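Local coordinates for protein type III effector NopAA (Sinorhizobium fredii USDA 257, PDB 6SDU) that hydrolyses xyloglucan as a secreted type III effector of the glycosyl hydrolase 12 family, and probably has cellulase activity as well, at residues Val55-Val60 / Asn226-Trp232; Phe78-Leu84 / Asp206-Val212; Phe94-Val98 / Trp122-Thr126. All blocks are in the same frame, centred on the assembly; numbering follows the deposited sequence.

Contact 1: Val55-Val60 / Asn226-Trp232; sequences VNRWSV and NFNFNNW
Asn56 meets strand 226-232 through its backbone. Its carbonyl O takes a weak hydrogen bond from Trp232 N and lies 3.2 Å from Asn231 CA. Arg57 lays its guanidinium across Asn230. CB of Asn230 sits over one face of that group, and the guanidinium and Asn230 amide planes are 34° apart. Trp58 and Phe229 form a hydrogen-bonded antiparallel pair, with Phe229 N to Trp58 O at 2.8 Å. Trp58 CG stands between its backbone N and carbonyl carbon (chi1 66°), which folds the indole over the Phe229 ring. The six-membered ring and the phenyl make an offset stack, planes 17° apart, and Trp58 CH2 comes within 3.4 Å of Phe229 CE2. Phe229 CB adds a CH-pi contact over the five-membered ring. A water donates to both Trp58 O and Asn230 OD1. Ser59 is in the non-hydrogen-bonded pair with Asn228, on the other face of the sheet. Val60 and Phe227 form a second hydrogen-bonded pair, bonded both ways, and Val60 CG1 lies 4.0 Å from Phe227 CB. Strand 57-62 is flanked by 48-54, and strand 225-236 by 90-97. Trp36 meets Trp58 edge-to-face, and strand 72-83 packs on Trp58, Val60 and Trp232, joining the two sheets of the jelly roll.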
loop_
_atom_site.group_PDB
_atom_site.type_symbol
_atom_site.label_atom_id
_atom_site.label_comp_id
_atom_site.label_asym_id
_atom_site.label_seq_id
_atom_site.Cartn_x
_atom_site.Cartn_y
_atom_site.Cartn_z
ATOM N N VAL A 55 -18.009 -5.753 -2.316
ATOM C CA VAL A 55 -17.258 -4.517 -2.575
ATOM C C VAL A 55 -16.293 -4.184 -1.446
ATOM O O VAL A 55 -15.225 -3.605 -1.681
ATOM C CB VAL A 55 -18.215 -3.326 -2.836
ATOM C CG1 VAL A 55 -18.727 -3.355 -4.253
ATOM C CG2 VAL A 55 -19.372 -3.341 -1.867
ATOM N N ASN A 56 -16.614 -4.578 -0.222
ATOM C CA ASN A 56 -15.778 -4.260 0.922
ATOM C C ASN A 56 -14.914 -5.411 1.438
ATOM O O ASN A 56 -14.130 -5.192 2.365
ATOM C CB ASN A 56 -16.650 -3.643 2.020
ATOM C CG ASN A 56 -17.321 -2.333 1.544
ATOM O OD1 ASN A 56 -16.659 -1.443 0.982
ATOM N ND2 ASN A 56 -18.633 -2.228 1.748
ATOM N N ARG A 57 -15.028 -6.630 0.901
ATOM C CA ARG A 57 -14.324 -7.774 1.486
ATOM C C ARG A 57 -13.680 -8.632 0.405
ATOM O O ARG A 57 -14.362 -9.116 -0.499
ATOM C CB ARG A 57 -15.269 -8.638 2.322
ATOM C CG ARG A 57 -14.599 -9.823 2.964
ATOM C CD ARG A 57 -15.618 -10.727 3.613
ATOM N NE ARG A 57 -16.097 -10.164 4.869
ATOM C CZ ARG A 57 -15.726 -10.604 6.066
ATOM N NH1 ARG A 57 -14.874 -11.622 6.157
ATOM N NH2 ARG A 57 -16.205 -10.030 7.168
ATOM N N TRP A 58 -12.376 -8.875 0.554
ATOM C CA TRP A 58 -11.595 -9.628 -0.412
ATOM C C TRP A 58 -10.431 -10.325 0.282
ATOM O O TRP A 58 -10.180 -10.140 1.482
ATOM C CB TRP A 58 -11.105 -8.734 -1.560
ATOM C CG TRP A 58 -10.131 -7.666 -1.226
ATOM C CD1 TRP A 58 -10.407 -6.436 -0.662
ATOM C CD2 TRP A 58 -8.726 -7.663 -1.522
ATOM N NE1 TRP A 58 -9.245 -5.697 -0.559
ATOM C CE2 TRP A 58 -8.202 -6.423 -1.074
ATOM C CE3 TRP A 58 -7.864 -8.582 -2.128
ATOM C CZ2 TRP A 58 -6.849 -6.082 -1.219
ATOM C CZ3 TRP A 58 -6.515 -8.259 -2.235
ATOM C CH2 TRP A 58 -6.021 -7.014 -1.791
ATOM N N SER A 59 -9.776 -11.201 -0.477
ATOM C CA SER A 59 -8.692 -12.014 0.035
ATOM C C SER A 59 -7.730 -12.337 -1.107
ATOM O O SER A 59 -8.101 -12.278 -2.286
ATOM C CB SER A 59 -9.285 -13.282 0.687
ATOM O OG SER A 59 -8.354 -14.331 0.735
ATOM N N VAL A 60 -6.484 -12.659 -0.742
ATOM C CA VAL A 60 -5.468 -13.117 -1.686
ATOM C C VAL A 60 -4.538 -14.119 -0.994
ATOM O O VAL A 60 -4.153 -13.933 0.170
ATOM C CB VAL A 60 -4.672 -11.940 -2.279
ATOM C CG1 VAL A 60 -4.002 -11.140 -1.168
ATOM C CG2 VAL A 60 -3.651 -12.470 -3.271
ATOM N N ASN A 226 -1.613 -16.419 3.330
ATOM C CA ASN A 226 -2.953 -15.919 3.083
ATOM C C ASN A 226 -3.130 -14.552 3.728
ATOM O O ASN A 226 -2.685 -14.334 4.859
ATOM C CB ASN A 226 -3.981 -16.908 3.639
ATOM C CG ASN A 226 -5.379 -16.626 3.137
ATOM O OD1 ASN A 226 -5.634 -16.708 1.936
ATOM N ND2 ASN A 226 -6.299 -16.334 4.042
ATOM N N PHE A 227 -3.794 -13.639 3.006
ATOM C CA PHE A 227 -4.115 -12.301 3.508
ATOM C C PHE A 227 -5.600 -12.055 3.302
ATOM O O PHE A 227 -6.082 -12.135 2.173
ATOM C CB PHE A 227 -3.304 -11.215 2.782
ATOM C CG PHE A 227 -1.809 -11.361 2.923
ATOM C CD1 PHE A 227 -1.112 -12.253 2.122
ATOM C CD2 PHE A 227 -1.099 -10.587 3.839
ATOM C CE1 PHE A 227 0.266 -12.375 2.232
ATOM C CE2 PHE A 227 0.272 -10.712 3.959
ATOM C CZ PHE A 227 0.953 -11.622 3.169
ATOM N N ASN A 228 -6.330 -11.786 4.382
ATOM C CA ASN A 228 -7.755 -11.501 4.307
ATOM C C ASN A 228 -8.011 -10.029 4.607
ATOM O O ASN A 228 -7.582 -9.514 5.650
ATOM C CB ASN A 228 -8.567 -12.354 5.290
ATOM C CG ASN A 228 -8.496 -13.831 4.984
ATOM O OD1 ASN A 228 -8.856 -14.262 3.892
ATOM N ND2 ASN A 228 -8.064 -14.624 5.961
ATOM N N PHE A 229 -8.760 -9.371 3.735
ATOM C CA PHE A 229 -9.131 -7.982 3.959
ATOM C C PHE A 229 -10.627 -8.071 4.216
ATOM O O PHE A 229 -11.436 -8.085 3.284
ATOM C CB PHE A 229 -8.731 -7.104 2.768
ATOM C CG PHE A 229 -7.238 -7.108 2.502
ATOM C CD1 PHE A 229 -6.396 -6.227 3.162
ATOM C CD2 PHE A 229 -6.675 -8.021 1.628
ATOM C CE1 PHE A 229 -5.015 -6.239 2.929
ATOM C CE2 PHE A 229 -5.285 -8.053 1.403
ATOM C CZ PHE A 229 -4.458 -7.172 2.057
ATOM N N ASN A 230 -10.991 -8.074 5.501
ATOM C CA ASN A 230 -12.381 -8.309 5.870
ATOM C C ASN A 230 -13.214 -7.071 5.647
ATOM O O ASN A 230 -14.407 -7.171 5.336
ATOM C CB ASN A 230 -12.503 -8.700 7.341
ATOM C CG ASN A 230 -11.753 -9.947 7.666
ATOM O OD1 ASN A 230 -11.813 -10.929 6.922
ATOM N ND2 ASN A 230 -11.055 -9.940 8.801
ATOM N N ASN A 231 -12.598 -5.905 5.776
ATOM C CA ASN A 231 -13.281 -4.704 5.364
ATOM C C ASN A 231 -12.273 -3.753 4.750
ATOM O O ASN A 231 -11.123 -3.689 5.194
ATOM C CB ASN A 231 -14.010 -4.044 6.529
ATOM C CG ASN A 231 -14.725 -2.803 6.096
ATOM O OD1 ASN A 231 -15.613 -2.867 5.251
ATOM N ND2 ASN A 231 -14.315 -1.656 6.625
ATOM N N TRP A 232 -12.706 -3.063 3.694
ATOM C CA TRP A 232 -11.970 -1.944 3.114
ATOM C C TRP A 232 -12.981 -1.023 2.456
ATOM O O TRP A 232 -13.734 -1.461 1.583
ATOM C CB TRP A 232 -10.914 -2.394 2.092
ATOM C CG TRP A 232 -9.948 -1.266 1.792
ATOM C CD1 TRP A 232 -8.937 -0.831 2.604
ATOM C CD2 TRP A 232 -9.931 -0.394 0.635
ATOM N NE1 TRP A 232 -8.293 0.238 2.031
ATOM C CE2 TRP A 232 -8.878 0.527 0.826
ATOM C CE3 TRP A 232 -10.686 -0.315 -0.536
ATOM C CZ2 TRP A 232 -8.548 1.498 -0.119
ATOM C CZ3 TRP A 232 -10.363 0.659 -1.471
ATOM C CH2 TRP A 232 -9.296 1.539 -1.265
HETATM O O HOH W 1 -11.849 -11.622 3.766
#

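Contact 2: Phe78-Leu84 / Asp206-Val212; sequences FNIGKPL and DIEVGSV
Phe78 and Val212 open an antiparallel strand pair that is broken by a G1 beta bulge, within the larger sheet of the GH12 beta-jelly roll. Their hydrogen-bonded pair is closed by two bonds, and Val212 N to Phe78 O is nearly straight at 178°. Next, Ile80 N donates to Gly210 O at 2.8 Å. The register then slips by one residue. Gly81 and Lys82 both face Val209, whose O accepts a weak bond from Gly81 N and a longer one, 3.2 Å, from Lys82 N. Gly81 has a positive phi of 63°, which glycine accepts readily.

The tight side is apolar. Ile80 lies alongside Val209, with both CG1 atoms 3.8 Å apart, and its CG1 also meets Val212 CG2. Leu90 covers Ile80 and Val209, while Leu195 of helix 191-200 covers Val209 and Leu84. The other face, with Asn79, Pro83 and Glu208, is turned to solvent. Here Glu208 CG passes over the Lys82 carbonyl. Glu208 OE2 is hydrogen-bonded to Ser113, and Lys82, whose CB leaves on the Val209 face, bonds Ser86 O through NZ.

At the bulge itself Val209 N returns a bond to Lys82 O, and beyond it Leu84 N donates to Ile207 O. Asp206 OD2 is held by Ser85, and Asp206 OD1 rests 3.5 Å from Leu84 CB.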
loop_
_atom_site.group_PDB
_atom_site.type_symbol
_atom_site.label_atom_id
_atom_site.label_comp_id
_atom_site.label_asym_id
_atom_site.label_seq_id
_atom_site.Cartn_x
_atom_site.Cartn_y
_atom_site.Cartn_z
ATOM N N PHE A 78 -9.563 2.503 -5.713
ATOM C CA PHE A 78 -10.707 3.410 -5.738
ATOM C C PHE A 78 -10.291 4.758 -6.330
ATOM O O PHE A 78 -9.388 5.423 -5.807
ATOM C CB PHE A 78 -11.261 3.595 -4.313
ATOM C CG PHE A 78 -12.593 4.341 -4.241
ATOM C CD1 PHE A 78 -12.635 5.724 -4.081
ATOM C CD2 PHE A 78 -13.802 3.648 -4.290
ATOM C CE1 PHE A 78 -13.858 6.403 -3.990
ATOM C CE2 PHE A 78 -15.022 4.316 -4.201
ATOM C CZ PHE A 78 -15.048 5.701 -4.051
ATOM N N ASN A 79 -10.988 5.191 -7.375
ATOM C CA ASN A 79 -10.649 6.432 -8.064
ATOM C C ASN A 79 -11.252 7.662 -7.382
ATOM O O ASN A 79 -12.409 7.643 -6.946
ATOM C CB ASN A 79 -11.128 6.368 -9.510
ATOM C CG ASN A 79 -10.084 6.843 -10.473
ATOM O OD1 ASN A 79 -9.799 8.042 -10.549
ATOM N ND2 ASN A 79 -9.494 5.909 -11.224
ATOM N N ILE A 80 -10.442 8.724 -7.267
ATOM C CA ILE A 80 -10.875 10.014 -6.710
ATOM C C ILE A 80 -11.046 11.066 -7.811
ATOM O O ILE A 80 -12.156 11.529 -8.073
ATOM C CB ILE A 80 -9.896 10.508 -5.619
ATOM C CG1 ILE A 80 -9.610 9.407 -4.592
ATOM C CG2 ILE A 80 -10.436 11.781 -4.925
ATOM C CD1 ILE A 80 -10.810 8.965 -3.813
ATOM N N GLY A 81 -9.958 11.422 -8.489
ATOM C CA GLY A 81 -9.982 12.402 -9.562
ATOM C C GLY A 81 -10.392 13.813 -9.168
ATOM O O GLY A 81 -11.193 14.445 -9.866
ATOM N N LYS A 82 -9.834 14.332 -8.077
ATOM C CA LYS A 82 -10.183 15.648 -7.558
ATOM C C LYS A 82 -8.927 16.337 -7.039
ATOM O O LYS A 82 -8.056 15.673 -6.471
ATOM C CB LYS A 82 -11.200 15.557 -6.408
ATOM C CG LYS A 82 -12.570 15.055 -6.815
ATOM C CD LYS A 82 -13.483 14.788 -5.615
ATOM C CE LYS A 82 -13.201 15.725 -4.464
ATOM N NZ LYS A 82 -14.202 16.827 -4.373
ATOM N N PRO A 83 -8.823 17.663 -7.205
ATOM C CA PRO A 83 -7.725 18.399 -6.566
ATOM C C PRO A 83 -7.823 18.329 -5.053
ATOM O O PRO A 83 -8.912 18.298 -4.471
ATOM C CB PRO A 83 -7.934 19.845 -7.044
ATOM C CG PRO A 83 -8.786 19.737 -8.250
ATOM C CD PRO A 83 -9.689 18.566 -7.978
ATOM N N LEU A 84 -6.653 18.310 -4.414
ATOM C CA LEU A 84 -6.616 18.236 -2.958
ATOM C C LEU A 84 -7.431 19.363 -2.326
ATOM O O LEU A 84 -8.140 19.151 -1.334
ATOM C CB LEU A 84 -5.171 18.297 -2.484
ATOM C CG LEU A 84 -4.958 18.127 -0.994
ATOM C CD1 LEU A 84 -5.632 16.829 -0.500
ATOM C CD2 LEU A 84 -3.469 18.087 -0.795
ATOM N N ASP A 206 -0.920 21.703 -5.078
ATOM C CA ASP A 206 -2.327 21.295 -5.069
ATOM C C ASP A 206 -2.467 20.130 -6.048
ATOM O O ASP A 206 -2.845 20.263 -7.215
ATOM C CB ASP A 206 -3.256 22.451 -5.417
ATOM C CG ASP A 206 -4.726 22.097 -5.202
ATOM O OD1 ASP A 206 -4.996 21.228 -4.339
ATOM O OD2 ASP A 206 -5.604 22.691 -5.872
ATOM N N ILE A 207 -2.107 18.962 -5.539
ATOM C CA ILE A 207 -2.093 17.728 -6.307
ATOM C C ILE A 207 -3.520 17.310 -6.653
ATOM O O ILE A 207 -4.443 17.436 -5.831
ATOM C CB ILE A 207 -1.366 16.702 -5.423
ATOM C CG1 ILE A 207 -1.077 15.383 -6.084
ATOM C CG2 ILE A 207 -2.156 16.436 -4.148
ATOM C CD1 ILE A 207 -0.477 14.411 -5.069
ATOM N N GLU A 208 -3.722 16.806 -7.869
ATOM C CA GLU A 208 -4.991 16.165 -8.209
ATOM C C GLU A 208 -4.894 14.694 -7.810
ATOM O O GLU A 208 -4.133 13.930 -8.408
ATOM C CB GLU A 208 -5.353 16.292 -9.688
ATOM C CG GLU A 208 -6.795 15.819 -9.870
ATOM C CD GLU A 208 -7.374 16.006 -11.249
ATOM O OE1 GLU A 208 -7.662 17.168 -11.608
ATOM O OE2 GLU A 208 -7.593 14.987 -11.951
ATOM N N VAL A 209 -5.641 14.318 -6.774
ATOM C CA VAL A 209 -5.658 12.956 -6.248
ATOM C C VAL A 209 -6.308 12.023 -7.265
ATOM O O VAL A 209 -7.479 12.188 -7.627
ATOM C CB VAL A 209 -6.383 12.925 -4.893
ATOM C CG1 VAL A 209 -6.406 11.514 -4.260
ATOM C CG2 VAL A 209 -5.740 13.942 -3.963
ATOM N N GLY A 210 -5.557 11.017 -7.705
ATOM C CA GLY A 210 -5.985 10.075 -8.720
ATOM C C GLY A 210 -6.582 8.811 -8.140
ATOM O O GLY A 210 -7.784 8.573 -8.263
ATOM N N SER A 211 -5.745 7.952 -7.562
ATOM C CA SER A 211 -6.201 6.655 -7.083
ATOM C C SER A 211 -5.793 6.399 -5.634
ATOM O O SER A 211 -4.668 6.707 -5.232
ATOM C CB SER A 211 -5.627 5.558 -7.981
ATOM O OG SER A 211 -6.335 4.353 -7.800
ATOM N N VAL A 212 -6.694 5.793 -4.862
ATOM C CA VAL A 212 -6.384 5.283 -3.531
ATOM C C VAL A 212 -6.377 3.761 -3.634
ATOM O O VAL A 212 -7.400 3.158 -3.976
ATOM C CB VAL A 212 -7.388 5.752 -2.464
ATOM C CG1 VAL A 212 -7.173 4.963 -1.164
ATOM C CG2 VAL A 212 -7.220 7.217 -2.182
#

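Contact 3: Phe94-Val98 / Trp122-Thr126; sequences FNQEV and WTNYT
Thr123 presses its methyl onto a face of the Phe94 ring. CG2 stands 4.0 Å from the ring centroid in a CH-pi contact, and its nearest ring atom is Phe94 CZ at 3.6 Å. The two side chains come from opposite directions. With Thr123 CG2 anti to the carbonyl carbon, the methyl faces the ring while OG1 turns to Gln96. Gln96 NE2 donates a weak but straight hydrogen bond to Thr123 OG1, 3.4 Å long with an angle of 175°. The same NE2 lies 3.9 Å from Asn124 CB. The amide planes of Gln96 and Asn124 are nearly parallel, 15° apart. Farther along, Val98 CG2 touches Asn124 ND2 at 3.4 Å.

A second shell sets these groups. Tyr214 OH is hydrogen-bonded to Gln96 OE1 and Thr123 OG1, and Asn185 OD1 to Gln96 NE2 and Asn124 ND2, while Tyr108 and Trp232 pack against Phe94. On the backbone side, Asn124 OD1 takes a weak bond from Tyr125 N.

The chain turns a corner at Thr123 and Asn124. Just before it comes Trp122, whose side chain is in the pocket that holds beta-D-glucopyranose; the Thr123 side chain is about 13 Å from the sugar. The contact thus joins strand 90-97 of one sheet to the end of strand 117-125 of the other.

Gln96 and Thr123 are buried, and Asn124 lies nearer the surface. The Gln96 amide is gripped at both OE1 and NE2 from outside the contact, with Thr123 adding a weak bond, which would fix its rotation.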
loop_
_atom_site.group_PDB
_atom_site.type_symbol
_atom_site.label_atom_id
_atom_site.label_comp_id
_atom_site.label_asym_id
_atom_site.label_seq_id
_atom_site.Cartn_x
_atom_site.Cartn_y
_atom_site.Cartn_z
ATOM N N PHE A 94 -9.748 0.061 7.201
ATOM C CA PHE A 94 -9.218 -1.261 6.864
ATOM C C PHE A 94 -9.339 -2.202 8.059
ATOM O O PHE A 94 -9.261 -1.775 9.213
ATOM C CB PHE A 94 -7.746 -1.185 6.410
ATOM C CG PHE A 94 -6.792 -0.685 7.481
ATOM C CD1 PHE A 94 -6.671 0.676 7.741
ATOM C CD2 PHE A 94 -5.994 -1.574 8.200
ATOM C CE1 PHE A 94 -5.805 1.152 8.718
ATOM C CE2 PHE A 94 -5.111 -1.109 9.180
ATOM C CZ PHE A 94 -5.026 0.268 9.438
ATOM N N ASN A 95 -9.610 -3.470 7.776
ATOM C CA ASN A 95 -9.598 -4.531 8.777
ATOM C C ASN A 95 -9.029 -5.780 8.109
ATOM O O ASN A 95 -9.589 -6.250 7.117
ATOM C CB ASN A 95 -11.012 -4.776 9.312
ATOM C CG ASN A 95 -11.054 -5.836 10.383
ATOM O OD1 ASN A 95 -10.143 -5.944 11.201
ATOM N ND2 ASN A 95 -12.104 -6.649 10.368
ATOM N N GLN A 96 -7.944 -6.341 8.647
ATOM C CA GLN A 96 -7.276 -7.422 7.928
ATOM C C GLN A 96 -6.788 -8.531 8.863
ATOM O O GLN A 96 -6.662 -8.352 10.075
ATOM C CB GLN A 96 -6.099 -6.883 7.112
ATOM C CG GLN A 96 -4.916 -6.425 7.988
ATOM C CD GLN A 96 -4.261 -5.173 7.470
ATOM O OE1 GLN A 96 -4.747 -4.553 6.521
ATOM N NE2 GLN A 96 -3.136 -4.795 8.082
ATOM N N GLU A 97 -6.535 -9.698 8.266
ATOM C CA GLU A 97 -5.899 -10.825 8.937
ATOM C C GLU A 97 -4.670 -11.215 8.115
ATOM O O GLU A 97 -4.790 -11.495 6.922
ATOM C CB GLU A 97 -6.865 -12.002 9.059
ATOM C CG GLU A 97 -8.114 -11.757 9.911
ATOM C CD GLU A 97 -9.186 -12.850 9.709
ATOM O OE1 GLU A 97 -9.230 -13.457 8.618
ATOM O OE2 GLU A 97 -9.982 -13.110 10.642
ATOM N N VAL A 98 -3.508 -11.245 8.751
ATOM C CA VAL A 98 -2.230 -11.378 8.053
ATOM C C VAL A 98 -1.517 -12.598 8.607
ATOM O O VAL A 98 -1.807 -13.051 9.730
ATOM C CB VAL A 98 -1.361 -10.105 8.210
ATOM C CG1 VAL A 98 -2.045 -8.875 7.613
ATOM C CG2 VAL A 98 -1.046 -9.868 9.672
ATOM N N TRP A 122 2.252 2.210 5.150
ATOM C CA TRP A 122 2.445 0.812 5.568
ATOM C C TRP A 122 1.762 0.579 6.921
ATOM O O TRP A 122 2.200 1.116 7.942
ATOM C CB TRP A 122 3.937 0.484 5.671
ATOM C CG TRP A 122 4.734 0.504 4.356
ATOM C CD1 TRP A 122 4.435 1.198 3.208
ATOM C CD2 TRP A 122 5.965 -0.190 4.093
ATOM N NE1 TRP A 122 5.395 0.964 2.244
ATOM C CE2 TRP A 122 6.342 0.115 2.760
ATOM C CE3 TRP A 122 6.776 -1.059 4.849
ATOM C CZ2 TRP A 122 7.502 -0.407 2.165
ATOM C CZ3 TRP A 122 7.935 -1.589 4.255
ATOM C CH2 TRP A 122 8.277 -1.261 2.923
ATOM N N THR A 123 0.709 -0.237 6.944
ATOM C CA THR A 123 0.010 -0.501 8.205
ATOM C C THR A 123 0.594 -1.681 8.981
ATOM O O THR A 123 0.654 -1.627 10.207
ATOM C CB THR A 123 -1.479 -0.749 7.958
ATOM O OG1 THR A 123 -1.655 -1.924 7.138
ATOM C CG2 THR A 123 -2.114 0.471 7.303
ATOM N N ASN A 124 0.961 -2.776 8.309
ATOM C CA ASN A 124 1.566 -3.939 8.961
ATOM C C ASN A 124 2.574 -4.508 7.971
ATOM O O ASN A 124 2.328 -4.504 6.761
ATOM C CB ASN A 124 0.526 -5.003 9.370
ATOM C CG ASN A 124 1.055 -5.988 10.434
ATOM O OD1 ASN A 124 2.217 -5.928 10.866
ATOM N ND2 ASN A 124 0.198 -6.911 10.842
ATOM N N TYR A 125 3.736 -4.912 8.470
ATOM C CA TYR A 125 4.819 -5.310 7.580
ATOM C C TYR A 125 5.773 -6.204 8.362
ATOM O O TYR A 125 5.679 -6.323 9.585
ATOM C CB TYR A 125 5.518 -4.079 6.977
ATOM C CG TYR A 125 5.775 -2.929 7.960
ATOM C CD1 TYR A 125 4.744 -2.048 8.348
ATOM C CD2 TYR A 125 7.043 -2.707 8.471
ATOM C CE1 TYR A 125 4.978 -1.011 9.232
ATOM C CE2 TYR A 125 7.288 -1.667 9.357
ATOM C CZ TYR A 125 6.262 -0.828 9.740
ATOM O OH TYR A 125 6.526 0.189 10.615
ATOM N N THR A 126 6.665 -6.873 7.640
ATOM C CA THR A 126 7.601 -7.781 8.294
ATOM C C THR A 126 8.918 -7.128 8.680
ATOM O O THR A 126 9.740 -7.802 9.291
ATOM C CB THR A 126 7.931 -8.978 7.393
ATOM O OG1 THR A 126 8.423 -8.493 6.136
ATOM C CG2 THR A 126 6.723 -9.804 7.172
#

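Overall arrangement
Contacts 1 and 2 are both antiparallel strand pairs of similar buried area, but in different sheets. Both are partly buried, with one apolar face inward and polar groups on the other. Both are held by backbone bonds; contact 1 adds an aromatic stack, contact 2 aliphatic packing round a bulge. They meet where Trp232 CH2 lies 3.7 Å from Val212 O. Contact 3 is smaller and buried. It bridges the two sheets through side chains alone, with a mixed methyl-ring and amide chemistry. Its strand 90-97 neighbours 225-236 of contact 1, and its strand 117-125 belongs to the sheet of 72-83 and 208-218. Contacts 2 and 3 do not touch; of the three, contact 3 holds a sugar-pocket residue.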